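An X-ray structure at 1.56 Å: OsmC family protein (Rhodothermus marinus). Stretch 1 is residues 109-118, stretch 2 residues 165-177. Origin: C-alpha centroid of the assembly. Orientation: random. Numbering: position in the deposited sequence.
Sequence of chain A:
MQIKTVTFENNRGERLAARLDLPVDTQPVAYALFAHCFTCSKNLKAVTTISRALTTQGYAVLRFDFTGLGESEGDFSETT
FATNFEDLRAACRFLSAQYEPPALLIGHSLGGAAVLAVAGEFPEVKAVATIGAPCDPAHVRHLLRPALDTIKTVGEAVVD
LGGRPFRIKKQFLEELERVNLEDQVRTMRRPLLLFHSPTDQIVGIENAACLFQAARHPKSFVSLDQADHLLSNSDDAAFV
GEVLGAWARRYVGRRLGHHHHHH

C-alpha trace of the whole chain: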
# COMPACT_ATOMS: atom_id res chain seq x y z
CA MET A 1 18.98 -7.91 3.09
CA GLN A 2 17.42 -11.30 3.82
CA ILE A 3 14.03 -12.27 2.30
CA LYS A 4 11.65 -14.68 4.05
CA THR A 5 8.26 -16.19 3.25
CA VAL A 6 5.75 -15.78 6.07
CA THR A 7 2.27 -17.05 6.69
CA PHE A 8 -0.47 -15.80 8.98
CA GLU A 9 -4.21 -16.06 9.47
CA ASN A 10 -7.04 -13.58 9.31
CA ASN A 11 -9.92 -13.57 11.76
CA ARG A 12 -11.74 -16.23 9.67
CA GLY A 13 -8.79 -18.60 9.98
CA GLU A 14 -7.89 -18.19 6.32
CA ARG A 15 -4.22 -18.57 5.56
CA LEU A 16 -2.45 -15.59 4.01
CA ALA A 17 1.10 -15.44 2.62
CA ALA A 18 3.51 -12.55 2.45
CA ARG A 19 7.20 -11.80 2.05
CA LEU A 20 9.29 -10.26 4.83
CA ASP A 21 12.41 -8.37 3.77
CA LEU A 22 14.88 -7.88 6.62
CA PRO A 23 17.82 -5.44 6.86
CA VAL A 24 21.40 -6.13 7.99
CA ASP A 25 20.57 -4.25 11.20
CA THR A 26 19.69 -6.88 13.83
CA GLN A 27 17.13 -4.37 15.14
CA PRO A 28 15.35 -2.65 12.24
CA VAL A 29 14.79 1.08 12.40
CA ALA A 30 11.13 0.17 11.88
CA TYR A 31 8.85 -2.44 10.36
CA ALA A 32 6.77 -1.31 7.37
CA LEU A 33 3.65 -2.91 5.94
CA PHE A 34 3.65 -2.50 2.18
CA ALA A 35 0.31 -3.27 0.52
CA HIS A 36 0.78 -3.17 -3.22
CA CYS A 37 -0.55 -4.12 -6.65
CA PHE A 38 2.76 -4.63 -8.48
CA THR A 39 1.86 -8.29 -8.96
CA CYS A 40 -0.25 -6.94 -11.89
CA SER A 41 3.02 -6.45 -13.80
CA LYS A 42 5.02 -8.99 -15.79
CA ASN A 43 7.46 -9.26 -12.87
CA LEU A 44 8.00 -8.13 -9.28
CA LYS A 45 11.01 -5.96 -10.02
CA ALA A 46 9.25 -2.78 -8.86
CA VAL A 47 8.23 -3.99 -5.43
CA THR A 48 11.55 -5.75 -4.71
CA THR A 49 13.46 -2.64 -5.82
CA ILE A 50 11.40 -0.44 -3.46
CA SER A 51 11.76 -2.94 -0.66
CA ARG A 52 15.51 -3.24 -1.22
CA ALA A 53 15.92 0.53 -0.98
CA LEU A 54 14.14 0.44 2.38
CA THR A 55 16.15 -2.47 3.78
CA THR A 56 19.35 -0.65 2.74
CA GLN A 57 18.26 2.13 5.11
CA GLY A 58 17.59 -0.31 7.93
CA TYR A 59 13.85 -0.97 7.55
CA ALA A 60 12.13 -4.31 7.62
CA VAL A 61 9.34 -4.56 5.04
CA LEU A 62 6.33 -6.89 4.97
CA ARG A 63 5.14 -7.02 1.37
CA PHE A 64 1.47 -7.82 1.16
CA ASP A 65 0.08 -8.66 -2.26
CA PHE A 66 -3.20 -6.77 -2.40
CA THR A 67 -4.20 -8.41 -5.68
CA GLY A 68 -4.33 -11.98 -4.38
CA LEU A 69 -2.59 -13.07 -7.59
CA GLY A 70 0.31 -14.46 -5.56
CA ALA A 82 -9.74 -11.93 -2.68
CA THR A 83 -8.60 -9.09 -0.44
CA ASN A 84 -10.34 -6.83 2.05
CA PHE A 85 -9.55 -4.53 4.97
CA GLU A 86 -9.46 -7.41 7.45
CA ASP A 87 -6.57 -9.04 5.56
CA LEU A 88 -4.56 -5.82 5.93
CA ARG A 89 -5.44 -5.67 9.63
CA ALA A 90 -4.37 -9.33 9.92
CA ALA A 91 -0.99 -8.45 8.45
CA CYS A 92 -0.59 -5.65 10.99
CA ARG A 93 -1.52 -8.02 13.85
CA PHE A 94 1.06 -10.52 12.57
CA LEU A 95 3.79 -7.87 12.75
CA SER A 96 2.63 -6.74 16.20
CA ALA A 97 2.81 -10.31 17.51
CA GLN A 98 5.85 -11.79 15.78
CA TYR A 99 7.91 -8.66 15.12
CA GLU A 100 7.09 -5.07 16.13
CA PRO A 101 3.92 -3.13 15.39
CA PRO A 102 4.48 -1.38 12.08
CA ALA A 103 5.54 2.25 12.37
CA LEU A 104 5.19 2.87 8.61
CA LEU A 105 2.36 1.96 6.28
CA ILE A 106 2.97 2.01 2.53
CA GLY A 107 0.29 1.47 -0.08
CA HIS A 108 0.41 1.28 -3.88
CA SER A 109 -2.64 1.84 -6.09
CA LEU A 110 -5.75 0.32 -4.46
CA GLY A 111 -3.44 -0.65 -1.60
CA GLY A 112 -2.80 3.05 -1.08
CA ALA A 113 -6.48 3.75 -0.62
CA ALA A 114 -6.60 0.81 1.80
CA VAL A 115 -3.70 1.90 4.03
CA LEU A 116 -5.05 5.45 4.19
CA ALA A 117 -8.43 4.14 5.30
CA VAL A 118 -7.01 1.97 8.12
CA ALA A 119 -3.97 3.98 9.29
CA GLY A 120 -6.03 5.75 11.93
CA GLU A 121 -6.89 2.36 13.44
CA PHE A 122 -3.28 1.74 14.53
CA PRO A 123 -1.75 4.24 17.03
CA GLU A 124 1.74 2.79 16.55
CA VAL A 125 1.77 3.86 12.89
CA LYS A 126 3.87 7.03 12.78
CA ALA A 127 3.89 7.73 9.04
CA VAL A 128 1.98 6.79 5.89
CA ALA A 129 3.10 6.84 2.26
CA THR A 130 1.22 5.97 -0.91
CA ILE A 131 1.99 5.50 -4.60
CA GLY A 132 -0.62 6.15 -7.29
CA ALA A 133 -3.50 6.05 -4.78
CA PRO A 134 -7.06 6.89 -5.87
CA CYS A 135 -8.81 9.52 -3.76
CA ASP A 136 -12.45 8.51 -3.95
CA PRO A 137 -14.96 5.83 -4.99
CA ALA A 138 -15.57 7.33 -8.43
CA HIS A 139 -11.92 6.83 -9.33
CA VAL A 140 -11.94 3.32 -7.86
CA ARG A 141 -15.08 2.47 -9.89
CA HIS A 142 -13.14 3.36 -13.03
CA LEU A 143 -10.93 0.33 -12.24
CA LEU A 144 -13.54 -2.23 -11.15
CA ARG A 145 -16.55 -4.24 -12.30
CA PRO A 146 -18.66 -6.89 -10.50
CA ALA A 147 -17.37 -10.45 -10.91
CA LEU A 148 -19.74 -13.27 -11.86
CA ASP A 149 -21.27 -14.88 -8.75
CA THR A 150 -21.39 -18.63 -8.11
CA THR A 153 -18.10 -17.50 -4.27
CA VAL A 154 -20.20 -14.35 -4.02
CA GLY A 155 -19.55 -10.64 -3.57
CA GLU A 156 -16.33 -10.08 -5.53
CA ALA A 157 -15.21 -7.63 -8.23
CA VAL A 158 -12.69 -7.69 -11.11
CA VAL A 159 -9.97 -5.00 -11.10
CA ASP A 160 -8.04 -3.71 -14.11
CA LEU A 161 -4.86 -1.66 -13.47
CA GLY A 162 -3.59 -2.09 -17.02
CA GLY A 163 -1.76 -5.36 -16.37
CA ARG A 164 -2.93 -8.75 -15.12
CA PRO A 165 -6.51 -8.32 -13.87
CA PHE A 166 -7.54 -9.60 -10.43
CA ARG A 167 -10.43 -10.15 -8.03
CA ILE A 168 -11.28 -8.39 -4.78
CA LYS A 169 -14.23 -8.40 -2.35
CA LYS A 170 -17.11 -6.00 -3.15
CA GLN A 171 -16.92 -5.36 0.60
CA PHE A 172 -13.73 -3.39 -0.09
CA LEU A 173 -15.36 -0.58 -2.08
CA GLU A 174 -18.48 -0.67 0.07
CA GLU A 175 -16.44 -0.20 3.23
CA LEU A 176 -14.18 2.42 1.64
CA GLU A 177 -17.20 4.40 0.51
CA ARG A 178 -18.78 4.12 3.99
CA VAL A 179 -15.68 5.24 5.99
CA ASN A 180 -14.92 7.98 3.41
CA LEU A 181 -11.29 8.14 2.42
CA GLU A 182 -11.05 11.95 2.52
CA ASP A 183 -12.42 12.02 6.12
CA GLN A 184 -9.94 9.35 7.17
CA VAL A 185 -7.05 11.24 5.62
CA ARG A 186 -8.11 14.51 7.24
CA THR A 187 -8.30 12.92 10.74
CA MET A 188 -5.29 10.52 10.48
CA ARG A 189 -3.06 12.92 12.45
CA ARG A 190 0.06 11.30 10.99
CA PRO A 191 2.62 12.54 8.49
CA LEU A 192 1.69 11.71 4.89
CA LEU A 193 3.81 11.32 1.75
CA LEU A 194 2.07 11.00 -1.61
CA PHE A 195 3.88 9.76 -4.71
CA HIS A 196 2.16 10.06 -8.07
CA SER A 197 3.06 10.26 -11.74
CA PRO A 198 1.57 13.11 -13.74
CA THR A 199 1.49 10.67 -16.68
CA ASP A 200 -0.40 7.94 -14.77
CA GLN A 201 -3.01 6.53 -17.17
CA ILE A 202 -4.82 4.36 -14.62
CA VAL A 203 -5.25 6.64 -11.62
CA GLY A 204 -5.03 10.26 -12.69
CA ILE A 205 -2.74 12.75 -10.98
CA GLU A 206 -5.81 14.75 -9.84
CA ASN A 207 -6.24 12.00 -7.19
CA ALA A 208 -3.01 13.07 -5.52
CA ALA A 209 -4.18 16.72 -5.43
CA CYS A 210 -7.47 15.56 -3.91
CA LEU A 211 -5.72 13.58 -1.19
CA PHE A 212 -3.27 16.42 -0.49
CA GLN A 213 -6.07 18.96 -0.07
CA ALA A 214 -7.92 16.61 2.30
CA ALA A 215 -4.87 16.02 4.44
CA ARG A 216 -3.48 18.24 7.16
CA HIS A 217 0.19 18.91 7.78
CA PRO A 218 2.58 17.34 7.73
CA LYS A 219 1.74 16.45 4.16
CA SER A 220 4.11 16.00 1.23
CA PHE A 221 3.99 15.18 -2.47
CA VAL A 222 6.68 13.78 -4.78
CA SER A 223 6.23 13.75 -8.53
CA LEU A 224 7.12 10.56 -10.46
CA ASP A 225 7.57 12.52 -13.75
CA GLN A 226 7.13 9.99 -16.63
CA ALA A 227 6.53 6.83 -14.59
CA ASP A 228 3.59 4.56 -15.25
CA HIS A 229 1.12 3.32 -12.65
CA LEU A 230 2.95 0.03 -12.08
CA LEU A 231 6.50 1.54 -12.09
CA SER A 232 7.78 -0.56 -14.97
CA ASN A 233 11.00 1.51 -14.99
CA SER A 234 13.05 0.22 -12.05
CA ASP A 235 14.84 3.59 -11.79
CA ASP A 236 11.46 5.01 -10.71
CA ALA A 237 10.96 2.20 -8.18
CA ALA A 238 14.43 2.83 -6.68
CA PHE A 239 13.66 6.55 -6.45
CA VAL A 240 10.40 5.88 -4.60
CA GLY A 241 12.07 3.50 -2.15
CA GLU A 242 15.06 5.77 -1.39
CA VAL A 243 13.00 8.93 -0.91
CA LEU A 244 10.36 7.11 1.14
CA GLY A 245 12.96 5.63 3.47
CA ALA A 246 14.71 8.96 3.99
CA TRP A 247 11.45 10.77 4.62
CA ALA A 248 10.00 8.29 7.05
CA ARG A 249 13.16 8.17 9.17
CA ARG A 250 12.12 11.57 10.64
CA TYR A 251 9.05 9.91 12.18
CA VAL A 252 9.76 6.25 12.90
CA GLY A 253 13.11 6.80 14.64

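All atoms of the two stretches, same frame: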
# COMPACT_ATOMS: atom_id res chain seq x y z
N SER A 109 -1.41 1.96 -5.32
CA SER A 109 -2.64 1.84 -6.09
C SER A 109 -3.83 1.65 -5.13
O SER A 109 -3.98 2.40 -4.16
CB SER A 109 -2.51 0.69 -7.10
OG SER A 109 -3.63 0.62 -7.97
N LEU A 110 -4.65 0.65 -5.38
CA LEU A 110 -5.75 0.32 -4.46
C LEU A 110 -5.26 0.08 -3.04
O LEU A 110 -5.98 0.36 -2.07
CB LEU A 110 -6.53 -0.90 -4.94
CG LEU A 110 -7.47 -0.66 -6.11
CD1 LEU A 110 -8.27 -1.93 -6.32
CD2 LEU A 110 -8.43 0.52 -5.87
N GLY A 111 -4.05 -0.46 -2.90
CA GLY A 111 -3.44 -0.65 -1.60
C GLY A 111 -3.20 0.66 -0.89
O GLY A 111 -3.18 0.71 0.34
N GLY A 112 -2.98 1.73 -1.66
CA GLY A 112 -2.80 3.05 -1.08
C GLY A 112 -4.10 3.55 -0.45
O GLY A 112 -4.13 4.10 0.66
N ALA A 113 -5.20 3.36 -1.17
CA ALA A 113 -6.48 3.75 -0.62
C ALA A 113 -6.74 2.94 0.66
O ALA A 113 -7.19 3.48 1.66
CB ALA A 113 -7.58 3.53 -1.64
N ALA A 114 -6.38 1.66 0.64
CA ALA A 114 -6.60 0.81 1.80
C ALA A 114 -5.78 1.25 3.02
O ALA A 114 -6.33 1.31 4.12
CB ALA A 114 -6.28 -0.63 1.47
N VAL A 115 -4.48 1.52 2.85
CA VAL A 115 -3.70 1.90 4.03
C VAL A 115 -4.16 3.25 4.58
O VAL A 115 -4.14 3.47 5.79
CB VAL A 115 -2.15 1.95 3.79
CG1 VAL A 115 -1.61 0.56 3.42
CG2 VAL A 115 -1.76 3.01 2.80
N LEU A 116 -4.61 4.15 3.71
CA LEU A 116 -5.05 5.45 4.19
C LEU A 116 -6.33 5.31 4.98
O LEU A 116 -6.55 6.04 5.94
CB LEU A 116 -5.27 6.42 3.03
CG LEU A 116 -3.97 6.92 2.40
CD1 LEU A 116 -4.30 7.58 1.09
CD2 LEU A 116 -3.26 7.90 3.33
N ALA A 117 -7.17 4.35 4.60
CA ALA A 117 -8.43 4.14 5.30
C ALA A 117 -8.27 3.45 6.66
O ALA A 117 -9.13 3.62 7.54
CB ALA A 117 -9.38 3.33 4.42
N VAL A 118 -7.20 2.68 6.84
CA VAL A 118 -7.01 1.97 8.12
C VAL A 118 -5.91 2.55 9.01
O VAL A 118 -5.79 2.14 10.15
CB VAL A 118 -6.69 0.47 7.90
CG1 VAL A 118 -7.81 -0.20 7.10
CG2 VAL A 118 -5.30 0.25 7.27
N PRO A 165 -5.37 -8.68 -14.70
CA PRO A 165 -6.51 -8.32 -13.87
C PRO A 165 -6.62 -9.22 -12.64
O PRO A 165 -6.02 -10.29 -12.61
CB PRO A 165 -7.71 -8.50 -14.81
CG PRO A 165 -7.26 -9.50 -15.81
CD PRO A 165 -5.78 -9.29 -15.98
N PHE A 166 -7.40 -8.80 -11.65
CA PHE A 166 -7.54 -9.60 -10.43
C PHE A 166 -8.89 -9.39 -9.76
O PHE A 166 -9.64 -8.50 -10.14
CB PHE A 166 -6.39 -9.29 -9.45
CG PHE A 166 -6.32 -7.85 -8.98
CD1 PHE A 166 -5.61 -6.92 -9.70
CD2 PHE A 166 -6.92 -7.46 -7.78
CE1 PHE A 166 -5.50 -5.61 -9.26
CE2 PHE A 166 -6.81 -6.14 -7.33
CZ PHE A 166 -6.12 -5.22 -8.08
N ARG A 167 -9.17 -10.23 -8.78
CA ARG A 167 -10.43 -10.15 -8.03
C ARG A 167 -10.23 -9.53 -6.66
O ARG A 167 -9.18 -9.72 -6.05
CB ARG A 167 -11.04 -11.54 -7.84
CG ARG A 167 -11.22 -12.35 -9.09
CD ARG A 167 -11.33 -13.83 -8.74
NE ARG A 167 -12.67 -14.14 -8.25
CZ ARG A 167 -13.74 -14.24 -9.03
NH1 ARG A 167 -13.63 -14.03 -10.33
NH2 ARG A 167 -14.93 -14.53 -8.50
N ILE A 168 -11.24 -8.82 -6.18
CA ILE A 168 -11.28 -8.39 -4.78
C ILE A 168 -12.72 -8.46 -4.26
O ILE A 168 -13.67 -8.55 -5.04
CB ILE A 168 -10.75 -6.95 -4.59
CG1 ILE A 168 -11.59 -5.95 -5.38
CG2 ILE A 168 -9.29 -6.89 -4.99
CD1 ILE A 168 -11.34 -4.50 -4.96
N LYS A 169 -12.89 -8.44 -2.94
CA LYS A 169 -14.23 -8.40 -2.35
C LYS A 169 -14.98 -7.08 -2.66
O LYS A 169 -14.41 -5.99 -2.58
CB LYS A 169 -14.14 -8.60 -0.84
CG LYS A 169 -13.47 -9.91 -0.42
CD LYS A 169 -14.19 -11.11 -1.02
CE LYS A 169 -13.93 -12.39 -0.24
NZ LYS A 169 -14.75 -13.52 -0.76
N LYS A 170 -16.26 -7.19 -3.02
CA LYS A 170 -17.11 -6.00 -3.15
C LYS A 170 -17.16 -5.23 -1.83
O LYS A 170 -17.34 -4.00 -1.83
CB LYS A 170 -18.53 -6.36 -3.59
CG LYS A 170 -18.64 -6.91 -5.01
CD LYS A 170 -20.09 -7.32 -5.32
CE LYS A 170 -20.17 -8.29 -6.49
NZ LYS A 170 -21.57 -8.71 -6.79
N GLN A 171 -16.98 -5.95 -0.73
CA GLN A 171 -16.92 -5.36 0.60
C GLN A 171 -15.86 -4.26 0.66
O GLN A 171 -16.03 -3.28 1.39
CB GLN A 171 -16.63 -6.45 1.65
CG GLN A 171 -16.49 -5.94 3.10
CD GLN A 171 -15.99 -7.01 4.06
OE1 GLN A 171 -15.23 -7.90 3.69
NE2 GLN A 171 -16.41 -6.92 5.32
N PHE A 172 -14.78 -4.40 -0.10
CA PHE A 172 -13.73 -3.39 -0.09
C PHE A 172 -14.27 -2.01 -0.48
O PHE A 172 -14.11 -1.05 0.26
CB PHE A 172 -12.58 -3.78 -1.03
CG PHE A 172 -11.54 -2.71 -1.19
CD1 PHE A 172 -10.66 -2.42 -0.15
CD2 PHE A 172 -11.43 -1.99 -2.37
CE1 PHE A 172 -9.72 -1.42 -0.27
CE2 PHE A 172 -10.47 -0.99 -2.50
CZ PHE A 172 -9.61 -0.71 -1.45
N LEU A 173 -14.90 -1.89 -1.65
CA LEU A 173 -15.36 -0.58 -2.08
C LEU A 173 -16.50 -0.12 -1.21
O LEU A 173 -16.57 1.06 -0.89
CB LEU A 173 -15.80 -0.58 -3.54
CG LEU A 173 -16.24 0.80 -4.07
CD1 LEU A 173 -15.32 1.97 -3.68
CD2 LEU A 173 -16.34 0.77 -5.57
N GLU A 174 -17.39 -1.04 -0.83
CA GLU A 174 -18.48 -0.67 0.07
C GLU A 174 -17.98 -0.05 1.37
O GLU A 174 -18.50 0.98 1.81
CB GLU A 174 -19.35 -1.89 0.40
CG GLU A 174 -20.12 -2.38 -0.79
CD GLU A 174 -21.07 -3.51 -0.44
OE1 GLU A 174 -21.28 -3.79 0.76
OE2 GLU A 174 -21.61 -4.12 -1.39
N GLU A 175 -16.99 -0.69 1.98
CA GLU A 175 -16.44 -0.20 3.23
C GLU A 175 -15.67 1.10 3.05
O GLU A 175 -15.73 1.97 3.89
CB GLU A 175 -15.55 -1.28 3.85
CG GLU A 175 -15.03 -0.97 5.24
CD GLU A 175 -14.39 -2.19 5.91
OE1 GLU A 175 -14.37 -3.29 5.30
OE2 GLU A 175 -13.91 -2.04 7.07
N LEU A 176 -14.93 1.21 1.95
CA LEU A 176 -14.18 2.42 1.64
C LEU A 176 -15.11 3.61 1.47
O LEU A 176 -14.88 4.70 2.00
CB LEU A 176 -13.36 2.19 0.37
CG LEU A 176 -12.41 3.30 -0.03
CD1 LEU A 176 -11.31 3.40 1.01
CD2 LEU A 176 -11.82 3.03 -1.42
N GLU A 177 -16.21 3.38 0.75
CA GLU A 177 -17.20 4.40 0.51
C GLU A 177 -17.87 4.80 1.84
O GLU A 177 -18.10 5.98 2.10
CB GLU A 177 -18.18 3.88 -0.53
CG GLU A 177 -19.31 4.76 -0.85
CD GLU A 177 -20.09 4.26 -2.07
OE1 GLU A 177 -19.45 3.83 -3.07
OE2 GLU A 177 -21.34 4.28 -2.02

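The contact between residues 109-118 and 165-177 is apolar. No hydrogen bond crosses it, and the two sides together bury 281 Å². The helix axes of 110-118 and 170-177 approach to 11.1 Å at an angle of 48°. Large side chains from the second stretch span this gap to reach small ones on the first.

Among the residues of the first helix that touch the second stretch, Leu110 is the one large side chain; the others are alanines. Its CA-to-CB bond points toward the other stretch, and its m,t rotamer (chi1 -76°, chi2 -173°) directs CD1 to the strand residues and CD2 to the Phe172 ring. Leu110 CD1 lies 4.3 Å from Phe166 CZ and 4.2 Å from Ile168 CD1. Leu110 CD2 lies 4.2 Å from Phe172 CE2. One leucine thus touches both the strand and the helix of its partner.

Phe166 and Ile168 alternate along the strand with Arg167, so both point toward the helix while Arg167 is exposed. Both have chi1 p. Ile168 has chi2 t, which extends its CD1 to Leu110.

Phe172 has chi1 t and chi2 72°. Phe172 CZ reaches 3.8 Å from Leu110 O, a packing contact; Leu110 O accepts a hydrogen bond from Ala114 N at 3.0 Å. Ala114 CB sits at the edge of the Phe172 ring, near its plane, 3.9 Å from Phe172 CE1. The short alanine side chain lets the ring come close to the helix backbone.

Leu176 follows one turn after Phe172. Its CA-to-CB bond points sideways, but the t,p rotamer brings its end nearer. Leu176 CD1 lies 3.9 Å from Ala117 CB and 4.2 Å from Ala113 O, and Leu176 CD2 lies 4.3 Å from Ala113 CB. The side chain as a whole spans Ala113 and Ala117, one turn apart. Ala117 and Leu176 are also the closest in register, with Ala117 CA and Leu176 CA 7.0 Å apart. Gln171, Glu174 and Glu177 are exposed and out of reach of this contact, which suits their polar side chains.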